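Local coordinates for protein 2-oxoadipate dioxygenase/decarboxylase (Pseudomonas putida, PDB 6W1G) that catalyses the iron(II)-dependent decarboxylation and hydroxylation of 2-oxoadipate to D-2-hydroxyglutarate in a D-lysine catabolic pathway, at residues 352-366 / 380-394. Sequence-based numbering, arbitrary orientation.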
ATOM      1  N   ARG A 352      -3.220   5.670 -22.711  1.00 12.16           N
ATOM      2  CA  ARG A 352      -3.663   7.041 -22.611  1.00 12.49           C
ATOM      3  C   ARG A 352      -4.880   7.315 -23.488  1.00 13.34           C
ATOM      4  O   ARG A 352      -5.889   7.855 -23.013  1.00 14.22           O
ATOM      5  CB  ARG A 352      -2.497   7.949 -22.941  1.00 13.62           C
ATOM      6  CG  ARG A 352      -2.865   9.396 -22.885  1.00 15.26           C
ATOM      7  CD  ARG A 352      -1.666  10.341 -23.231  1.00 14.83           C
ATOM      8  NE  ARG A 352      -2.280  11.631 -23.586  1.00 20.57           N
ATOM      9  CZ  ARG A 352      -2.561  12.093 -24.787  1.00 16.07           C
ATOM     10  NH1 ARG A 352      -2.262  11.500 -25.945  1.00 20.51           N
ATOM     11  NH2 ARG A 352      -3.127  13.299 -24.862  1.00 19.48           N
ATOM     12  N   GLU A 353      -4.792   7.016 -24.778  1.00 13.31           N
ATOM     13  CA  GLU A 353      -5.861   7.381 -25.693  1.00 12.66           C
ATOM     14  C   GLU A 353      -7.167   6.673 -25.372  1.00 13.41           C
ATOM     15  O   GLU A 353      -8.245   7.266 -25.523  1.00 16.52           O
ATOM     16  CB  GLU A 353      -5.436   7.098 -27.139  1.00 13.85           C
ATOM     17  CG  GLU A 353      -6.304   7.715 -28.161  1.00 16.24           C
ATOM     18  CD  GLU A 353      -5.721   7.537 -29.529  1.00 17.93           C
ATOM     19  OE1 GLU A 353      -4.890   8.379 -29.942  1.00 22.02           O
ATOM     20  OE2 GLU A 353      -6.072   6.535 -30.193  1.00 18.60           O
ATOM     21  N   GLN A 354      -7.091   5.414 -24.920  1.00 12.72           N
ATOM     22  CA  GLN A 354      -8.272   4.659 -24.536  1.00 15.54           C
ATOM     23  C   GLN A 354      -8.736   4.965 -23.126  1.00 15.69           C
ATOM     24  O   GLN A 354      -9.737   4.386 -22.683  1.00 19.36           O
ATOM     25  CB  GLN A 354      -8.001   3.170 -24.714  1.00 14.76           C
ATOM     26  CG  GLN A 354      -7.815   2.755 -26.134  1.00 14.75           C
ATOM     27  CD  GLN A 354      -7.594   1.248 -26.257  1.00 17.31           C
ATOM     28  OE1 GLN A 354      -8.266   0.456 -25.605  1.00 19.15           O
ATOM     29  NE2 GLN A 354      -6.661   0.868 -27.073  1.00 19.69           N
ATOM     30  N   GLY A 355      -8.058   5.850 -22.406  1.00 13.70           N
ATOM     31  CA  GLY A 355      -8.523   6.257 -21.090  1.00 13.59           C
ATOM     32  C   GLY A 355      -8.494   5.138 -20.076  1.00 12.54           C
ATOM     33  O   GLY A 355      -9.404   5.047 -19.235  1.00 14.52           O
ATOM     34  N   LEU A 356      -7.467   4.281 -20.137  1.00 12.64           N
ATOM     35  CA  LEU A 356      -7.393   3.138 -19.240  1.00 12.47           C
ATOM     36  C   LEU A 356      -6.613   3.402 -17.968  1.00 11.66           C
ATOM     37  O   LEU A 356      -6.795   2.705 -16.962  1.00 11.92           O
ATOM     38  CB  LEU A 356      -6.764   1.942 -19.966  1.00 14.22           C
ATOM     39  CG  LEU A 356      -7.582   1.484 -21.174  1.00 16.77           C
ATOM     40  CD1 LEU A 356      -6.820   0.471 -21.935  1.00 19.49           C
ATOM     41  CD2 LEU A 356      -8.914   0.944 -20.767  1.00 20.24           C
ATOM     42  N   ALA A 357      -5.716   4.371 -17.980  1.00 11.41           N
ATOM     43  CA  ALA A 357      -4.835   4.669 -16.877  1.00 10.90           C
ATOM     44  C   ALA A 357      -4.755   6.168 -16.691  1.00 10.52           C
ATOM     45  O   ALA A 357      -5.060   6.931 -17.605  1.00 11.58           O
ATOM     46  CB  ALA A 357      -3.442   4.125 -17.070  1.00 11.44           C
ATOM     47  N   TYR A 358      -4.348   6.591 -15.499  1.00  9.97           N
ATOM     48  CA  TYR A 358      -4.078   8.001 -15.220  1.00  9.79           C
ATOM     49  C   TYR A 358      -2.620   8.306 -15.529  1.00  9.72           C
ATOM     50  O   TYR A 358      -1.745   7.454 -15.379  1.00  9.96           O
ATOM     51  CB  TYR A 358      -4.365   8.318 -13.739  1.00  9.48           C
ATOM     52  CG  TYR A 358      -5.810   8.226 -13.399  1.00 11.61           C
ATOM     53  CD1 TYR A 358      -6.697   9.215 -13.765  1.00 12.30           C
ATOM     54  CD2 TYR A 358      -6.300   7.131 -12.679  1.00 12.18           C
ATOM     55  CE1 TYR A 358      -8.033   9.121 -13.435  1.00 14.23           C
ATOM     56  CE2 TYR A 358      -7.619   7.028 -12.324  1.00 15.14           C
ATOM     57  CZ  TYR A 358      -8.506   8.031 -12.725  1.00 14.97           C
ATOM     58  OH  TYR A 358      -9.838   7.925 -12.429  1.00 21.08           O
ATOM     59  N   PHE A 359      -2.388   9.555 -15.936  1.00  9.61           N
ATOM     60  CA  PHE A 359      -1.078  10.033 -16.380  1.00  9.66           C
ATOM     61  C   PHE A 359      -0.709  11.321 -15.711  1.00  9.60           C
ATOM     62  O   PHE A 359      -1.552  12.094 -15.287  1.00 11.37           O
ATOM     63  CB  PHE A 359      -1.074  10.200 -17.912  1.00 10.26           C
ATOM     64  CG  PHE A 359      -1.128   8.882 -18.633  1.00 10.21           C
ATOM     65  CD1 PHE A 359      -2.329   8.210 -18.879  1.00 11.18           C
ATOM     66  CD2 PHE A 359       0.067   8.242 -18.964  1.00 11.25           C
ATOM     67  CE1 PHE A 359      -2.307   6.930 -19.432  1.00 13.89           C
ATOM     68  CE2 PHE A 359       0.072   6.981 -19.542  1.00 13.33           C
ATOM     69  CZ  PHE A 359      -1.090   6.325 -19.754  1.00 13.17           C
ATOM     70  N   ARG A 360       0.581  11.595 -15.673  1.00  8.93           N
ATOM     71  CA  ARG A 360       1.082  12.955 -15.440  1.00  9.44           C
ATOM     72  C   ARG A 360       1.837  13.423 -16.665  1.00  9.34           C
ATOM     73  O   ARG A 360       2.526  12.658 -17.336  1.00 10.31           O
ATOM     74  CB  ARG A 360       1.999  12.995 -14.194  1.00 11.13           C
ATOM     75  CG  ARG A 360       1.267  12.676 -12.922  1.00 15.78           C
ATOM     76  CD  ARG A 360       2.256  12.616 -11.714  1.00 17.27           C
ATOM     77  NE  ARG A 360       2.668  13.949 -11.335  1.00 16.53           N
ATOM     78  CZ  ARG A 360       3.830  14.242 -10.791  1.00 13.15           C
ATOM     79  NH1 ARG A 360       4.709  13.313 -10.506  1.00 14.66           N
ATOM     80  NH2 ARG A 360       4.106  15.514 -10.524  1.00 15.79           N
ATOM     81  N   TYR A 361       1.689  14.702 -16.917  1.00  8.88           N
ATOM     82  CA  TYR A 361       2.209  15.393 -18.072  1.00  9.14           C
ATOM     83  C   TYR A 361       3.235  16.411 -17.618  1.00  9.27           C
ATOM     84  O   TYR A 361       3.016  17.094 -16.620  1.00 11.00           O
ATOM     85  CB  TYR A 361       1.066  16.104 -18.803  1.00  9.51           C
ATOM     86  CG  TYR A 361       0.062  15.122 -19.374  1.00  9.53           C
ATOM     87  CD1 TYR A 361      -0.980  14.600 -18.586  1.00 10.71           C
ATOM     88  CD2 TYR A 361       0.155  14.675 -20.659  1.00 10.12           C
ATOM     89  CE1 TYR A 361      -1.898  13.718 -19.077  1.00 10.88           C
ATOM     90  CE2 TYR A 361      -0.743  13.761 -21.181  1.00 11.89           C
ATOM     91  CZ  TYR A 361      -1.756  13.270 -20.384  1.00 11.83           C
ATOM     92  OH  TYR A 361      -2.628  12.393 -20.917  1.00 15.88           O
ATOM     93  N   PHE A 362       4.322  16.563 -18.380  1.00  9.03           N
ATOM     94  CA  PHE A 362       5.442  17.415 -18.023  1.00  8.88           C
ATOM     95  C   PHE A 362       5.924  18.227 -19.220  1.00  9.66           C
ATOM     96  O   PHE A 362       6.069  17.705 -20.319  1.00 10.21           O
ATOM     97  CB  PHE A 362       6.605  16.564 -17.510  1.00 10.00           C
ATOM     98  CG  PHE A 362       6.212  15.677 -16.357  1.00 10.52           C
ATOM     99  CD1 PHE A 362       6.099  16.169 -15.067  1.00 12.59           C
ATOM    100  CD2 PHE A 362       5.883  14.344 -16.572  1.00 10.61           C
ATOM    101  CE1 PHE A 362       5.700  15.363 -14.026  1.00 13.45           C
ATOM    102  CE2 PHE A 362       5.473  13.546 -15.513  1.00 12.61           C
ATOM    103  CZ  PHE A 362       5.387  14.043 -14.254  1.00 13.53           C
ATOM    104  N   ALA A 363       6.252  19.496 -18.966  1.00 10.66           N
ATOM    105  CA  ALA A 363       6.937  20.290 -19.969  1.00 10.42           C
ATOM    106  C   ALA A 363       8.352  19.771 -20.169  1.00 11.21           C
ATOM    107  O   ALA A 363       9.088  19.564 -19.204  1.00 13.68           O
ATOM    108  CB  ALA A 363       6.989  21.732 -19.475  1.00 12.66           C
ATOM    109  N   THR A 364       8.755  19.609 -21.408  1.00 11.25           N
ATOM    110  CA  THR A 364      10.100  19.181 -21.719  1.00 11.68           C
ATOM    111  C   THR A 364      11.033  20.375 -21.880  1.00 11.98           C
ATOM    112  O   THR A 364      10.627  21.524 -21.986  1.00 12.70           O
ATOM    113  CB  THR A 364      10.135  18.355 -22.998  1.00 11.39           C
ATOM    114  OG1 THR A 364       9.843  19.240 -24.061  1.00 11.26           O
ATOM    115  CG2 THR A 364       9.150  17.203 -22.982  1.00 13.14           C
ATOM    116  N   GLU A 365      12.325  20.080 -21.925  1.00 12.62           N
ATOM    117  CA  GLU A 365      13.292  21.133 -22.194  1.00 13.64           C
ATOM    118  C   GLU A 365      13.007  21.797 -23.538  1.00 14.83           C
ATOM    119  O   GLU A 365      13.094  23.035 -23.665  1.00 14.18           O
ATOM    120  CB  GLU A 365      14.710  20.601 -22.137  1.00 17.83           C
ATOM    121  CG  GLU A 365      15.139  20.233 -20.742  1.00 23.40           C
ATOM    122  CD  GLU A 365      16.578  19.764 -20.672  1.00 34.56           C
ATOM    123  OE1 GLU A 365      17.264  19.835 -21.711  1.00 40.38           O
ATOM    124  OE2 GLU A 365      17.013  19.345 -19.582  1.00 38.80           O
ATOM    125  N   LYS A 366      12.693  20.989 -24.551  1.00 13.43           N
ATOM    126  CA  LYS A 366      12.338  21.543 -25.855  1.00 13.83           C
ATOM    127  C   LYS A 366      11.108  22.439 -25.747  1.00 12.85           C
ATOM    128  O   LYS A 366      11.057  23.524 -26.339  1.00 14.01           O
ATOM    129  CB  LYS A 366      12.094  20.402 -26.844  1.00 14.29           C
ATOM    130  CG  LYS A 366      11.710  20.851 -28.235  1.00 15.45           C
ATOM    131  CD  LYS A 366      11.532  19.673 -29.171  1.00 16.11           C
ATOM    132  CE  LYS A 366      11.099  20.097 -30.530  1.00 21.21           C
ATOM    133  NZ  LYS A 366      11.032  18.941 -31.456  1.00 23.19           N
ATOM    134  N   LEU A 380      -3.018  19.072 -27.103  1.00 12.44           N
ATOM    135  CA  LEU A 380      -2.149  18.272 -26.248  1.00 11.66           C
ATOM    136  C   LEU A 380      -1.408  17.206 -27.054  1.00 11.62           C
ATOM    137  O   LEU A 380      -0.192  17.031 -26.927  1.00 11.18           O
ATOM    138  CB  LEU A 380      -2.966  17.648 -25.124  1.00 12.71           C
ATOM    139  CG  LEU A 380      -2.205  16.735 -24.165  1.00 12.36           C
ATOM    140  CD1 LEU A 380      -1.021  17.428 -23.542  1.00 12.91           C
ATOM    141  CD2 LEU A 380      -3.180  16.247 -23.085  1.00 14.07           C
ATOM    142  N   GLN A 381      -2.128  16.486 -27.921  1.00 12.00           N
ATOM    143  CA  GLN A 381      -1.473  15.487 -28.733  1.00 11.53           C
ATOM    144  C   GLN A 381      -0.418  16.114 -29.636  1.00 11.32           C
ATOM    145  O   GLN A 381       0.653  15.539 -29.847  1.00 12.09           O
ATOM    146  CB  GLN A 381      -2.481  14.745 -29.602  1.00 13.86           C
ATOM    147  CG  GLN A 381      -1.837  13.583 -30.331  1.00 14.04           C
ATOM    148  CD  GLN A 381      -1.451  12.523 -29.345  1.00 16.04           C
ATOM    149  OE1 GLN A 381      -2.288  12.049 -28.579  1.00 18.82           O
ATOM    150  NE2 GLN A 381      -0.201  12.128 -29.344  1.00 16.57           N
ATOM    151  N   GLY A 382      -0.701  17.272 -30.188  1.00 12.40           N
ATOM    152  CA  GLY A 382       0.267  17.903 -31.054  1.00 12.32           C
ATOM    153  C   GLY A 382       1.537  18.320 -30.321  1.00 11.89           C
ATOM    154  O   GLY A 382       2.652  18.225 -30.853  1.00 12.25           O
ATOM    155  N   LEU A 383       1.381  18.793 -29.083  1.00 10.89           N
ATOM    156  CA  LEU A 383       2.536  19.132 -28.271  1.00  9.92           C
ATOM    157  C   LEU A 383       3.335  17.895 -27.880  1.00 10.00           C
ATOM    158  O   LEU A 383       4.561  17.936 -27.817  1.00 11.13           O
ATOM    159  CB  LEU A 383       2.083  19.871 -27.007  1.00 10.54           C
ATOM    160  CG  LEU A 383       1.570  21.274 -27.254  1.00 12.45           C
ATOM    161  CD1 LEU A 383       0.832  21.783 -26.043  1.00 16.05           C
ATOM    162  CD2 LEU A 383       2.711  22.215 -27.613  1.00 14.49           C
ATOM    163  N   ILE A 384       2.655  16.793 -27.580  1.00 10.26           N
ATOM    164  CA  ILE A 384       3.347  15.533 -27.325  1.00 11.11           C
ATOM    165  C   ILE A 384       4.103  15.104 -28.575  1.00 11.84           C
ATOM    166  O   ILE A 384       5.291  14.751 -28.502  1.00 11.90           O
ATOM    167  CB  ILE A 384       2.339  14.466 -26.883  1.00 11.60           C
ATOM    168  CG1 ILE A 384       1.774  14.787 -25.483  1.00 11.73           C
ATOM    169  CG2 ILE A 384       2.963  13.079 -26.925  1.00 13.87           C
ATOM    170  CD1 ILE A 384       0.530  14.006 -25.135  1.00 12.09           C
ATOM    171  N   ASP A 385       3.436  15.129 -29.731  1.00 12.21           N
ATOM    172  CA  ASP A 385       4.075  14.665 -30.954  1.00 13.77           C
ATOM    173  C   ASP A 385       5.301  15.494 -31.305  1.00 13.48           C
ATOM    174  O   ASP A 385       6.276  14.964 -31.854  1.00 17.18           O
ATOM    175  CB  ASP A 385       3.071  14.697 -32.112  1.00 16.92           C
ATOM    176  CG  ASP A 385       1.945  13.686 -31.985  1.00 19.75           C
ATOM    177  OD1 ASP A 385       2.015  12.791 -31.134  1.00 19.82           O
ATOM    178  OD2 ASP A 385       0.979  13.792 -32.776  1.00 23.39           O
ATOM    179  N   ALA A 386       5.261  16.785 -31.032  1.00 13.04           N
ATOM    180  CA  ALA A 386       6.398  17.666 -31.316  1.00 13.88           C
ATOM    181  C   ALA A 386       7.464  17.648 -30.226  1.00 12.78           C
ATOM    182  O   ALA A 386       8.458  18.359 -30.335  1.00 13.71           O
ATOM    183  CB  ALA A 386       5.898  19.097 -31.479  1.00 15.62           C
ATOM    184  N   GLY A 387       7.253  16.853 -29.166  1.00 12.59           N
ATOM    185  CA  GLY A 387       8.269  16.758 -28.128  1.00 12.23           C
ATOM    186  C   GLY A 387       8.265  17.877 -27.111  1.00 10.74           C
ATOM    187  O   GLY A 387       9.266  18.025 -26.396  1.00 11.78           O
ATOM    188  N   HIS A 388       7.181  18.653 -27.028  1.00 10.06           N
ATOM    189  CA  HIS A 388       7.095  19.733 -26.035  1.00  9.52           C
ATOM    190  C   HIS A 388       6.553  19.280 -24.697  1.00  9.04           C
ATOM    191  O   HIS A 388       6.749  19.978 -23.698  1.00  9.52           O
ATOM    192  CB  HIS A 388       6.211  20.849 -26.574  1.00  9.65           C
ATOM    193  CG  HIS A 388       6.795  21.565 -27.723  1.00 10.92           C
ATOM    194  ND1 HIS A 388       6.592  22.899 -27.925  1.00 12.81           N
ATOM    195  CD2 HIS A 388       7.584  21.150 -28.734  1.00 15.25           C
ATOM    196  CE1 HIS A 388       7.162  23.274 -29.045  1.00 12.92           C
ATOM    197  NE2 HIS A 388       7.756  22.239 -29.573  1.00 15.57           N
ATOM    198  N   VAL A 389       5.800  18.185 -24.674  1.00  9.55           N
ATOM    199  CA  VAL A 389       5.162  17.612 -23.493  1.00  9.25           C
ATOM    200  C   VAL A 389       5.517  16.132 -23.465  1.00  9.51           C
ATOM    201  O   VAL A 389       5.432  15.467 -24.496  1.00 11.10           O
ATOM    202  CB  VAL A 389       3.642  17.794 -23.564  1.00  9.36           C
ATOM    203  CG1 VAL A 389       2.913  17.040 -22.416  1.00 10.79           C
ATOM    204  CG2 VAL A 389       3.306  19.262 -23.476  1.00 10.56           C
ATOM    205  N   HIS A 390       5.881  15.630 -22.298  1.00  9.40           N
ATOM    206  CA  HIS A 390       6.143  14.213 -22.091  1.00  9.67           C
ATOM    207  C   HIS A 390       5.164  13.687 -21.038  1.00  9.51           C
ATOM    208  O   HIS A 390       4.850  14.397 -20.101  1.00 11.80           O
ATOM    209  CB  HIS A 390       7.580  14.068 -21.541  1.00 11.16           C
ATOM    210  CG  HIS A 390       7.996  12.661 -21.347  1.00 11.91           C
ATOM    211  ND1 HIS A 390       8.497  11.897 -22.368  1.00 14.60           N
ATOM    212  CD2 HIS A 390       7.914  11.857 -20.270  1.00 12.19           C
ATOM    213  CE1 HIS A 390       8.759  10.678 -21.908  1.00 14.59           C
ATOM    214  NE2 HIS A 390       8.374  10.619 -20.644  1.00 13.00           N
ATOM    215  N   PHE A 391       4.682  12.465 -21.211  1.00  9.55           N
ATOM    216  CA  PHE A 391       3.792  11.853 -20.248  1.00  9.73           C
ATOM    217  C   PHE A 391       4.329  10.534 -19.721  1.00  9.70           C
ATOM    218  O   PHE A 391       5.033   9.795 -20.420  1.00 11.04           O
ATOM    219  CB  PHE A 391       2.364  11.707 -20.799  1.00 11.63           C
ATOM    220  CG  PHE A 391       2.224  10.764 -21.965  1.00 11.32           C
ATOM    221  CD1 PHE A 391       1.935   9.418 -21.792  1.00 17.08           C
ATOM    222  CD2 PHE A 391       2.334  11.205 -23.244  1.00 14.84           C
ATOM    223  CE1 PHE A 391       1.764   8.591 -22.907  1.00 17.72           C
ATOM    224  CE2 PHE A 391       2.196  10.355 -24.335  1.00 16.69           C
ATOM    225  CZ  PHE A 391       1.911   9.054 -24.147  1.00 16.69           C
ATOM    226  N   GLU A 392       3.979  10.248 -18.477  1.00  8.79           N
ATOM    227  CA  GLU A 392       4.241   8.956 -17.856  1.00  9.07           C
ATOM    228  C   GLU A 392       3.021   8.562 -17.060  1.00  9.08           C
ATOM    229  O   GLU A 392       2.278   9.431 -16.593  1.00  9.54           O
ATOM    230  CB  GLU A 392       5.451   8.965 -16.926  1.00 11.35           C
ATOM    231  CG  GLU A 392       6.826   9.222 -17.576  1.00 12.06           C
ATOM    232  CD  GLU A 392       7.325   8.111 -18.508  1.00 11.28           C
ATOM    233  OE1 GLU A 392       6.767   6.996 -18.516  1.00 12.33           O
ATOM    234  OE2 GLU A 392       8.338   8.389 -19.206  1.00 14.12           O
ATOM    235  N   ALA A 393       2.826   7.264 -16.858  1.00  9.40           N
ATOM    236  CA  ALA A 393       1.721   6.854 -16.017  1.00  9.96           C
ATOM    237  C   ALA A 393       1.897   7.348 -14.587  1.00  9.98           C
ATOM    238  O   ALA A 393       3.005   7.450 -14.062  1.00 10.19           O
ATOM    239  CB  ALA A 393       1.581   5.338 -16.020  1.00 12.28           C
ATOM    240  N   LEU A 394       0.764   7.632 -13.960  1.00  9.13           N
ATOM    241  CA  LEU A 394       0.692   7.974 -12.548  1.00  8.96           C
ATOM    242  C   LEU A 394       0.769   6.708 -11.723  1.00  8.70           C
ATOM    243  O   LEU A 394      -0.067   5.826 -11.913  1.00 10.15           O
ATOM    244  CB  LEU A 394      -0.628   8.681 -12.299  1.00  9.23           C
ATOM    245  CG  LEU A 394      -0.877   9.115 -10.850  1.00  9.78           C
ATOM    246  CD1 LEU A 394       0.134  10.080 -10.353  1.00 11.77           C
ATOM    247  CD2 LEU A 394      -2.308   9.652 -10.737  1.00 14.11           C
TER
HETATM  248  O   HOH W   1      -4.745  11.167 -29.124  1.00 34.77           O
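R352 reaches from the end of helix 348-353 across the F391 ring to helix 380-385, and its atoms can be followed outward. CB lies over a face of the F359 ring, 3.6 Å above its plane and offset toward the rim. With CG anti to the backbone N (chi1 179°) and the chain extended as far as NE, CD arrives squarely over the F391 ring, 3.8 Å from its centroid and 5° off the normal, a CH-pi contact. NE donates to Y361 OH, which lies in the guanidinium plane; I384 CD1 sits over the centre of one guanidinium face. NH1 donates to Q381 OE1 at 2.7 Å, in the guanidinium plane but tilted from the carbonyl plane, and NH2 meets L380 CD2 at the group's edge. A water joins Q381 OE1 to E353 OE1. Shortening this side chain to an alanine would take CD off the F391 face and is likely to leave Q381 OE1 and Y361 OH without their arginine donors.

The arm lies on the Y361 and F391 face of a two-stranded antiparallel sheet formed by strands 359-363 and 389-393, evidenced by paired backbone bonds between R360 and E392 and between F362 and H390. Helix 440-458 packs against Y361 and V389. F391 turns its edge toward the F359 face, the planes 81° apart, while F391 CB touches Y361 CE2 at 3.7 Å.

Beyond the strands, T364, the N-cap of helix 365-369, donates through OG1 to G387 O (2.7 Å) on a lone pair, and its N bonds to H388 O. G387 closes helix 380-385 in a Schellman motif, where the extended K366 chain lets NZ donate to A386 O at 2.9 Å.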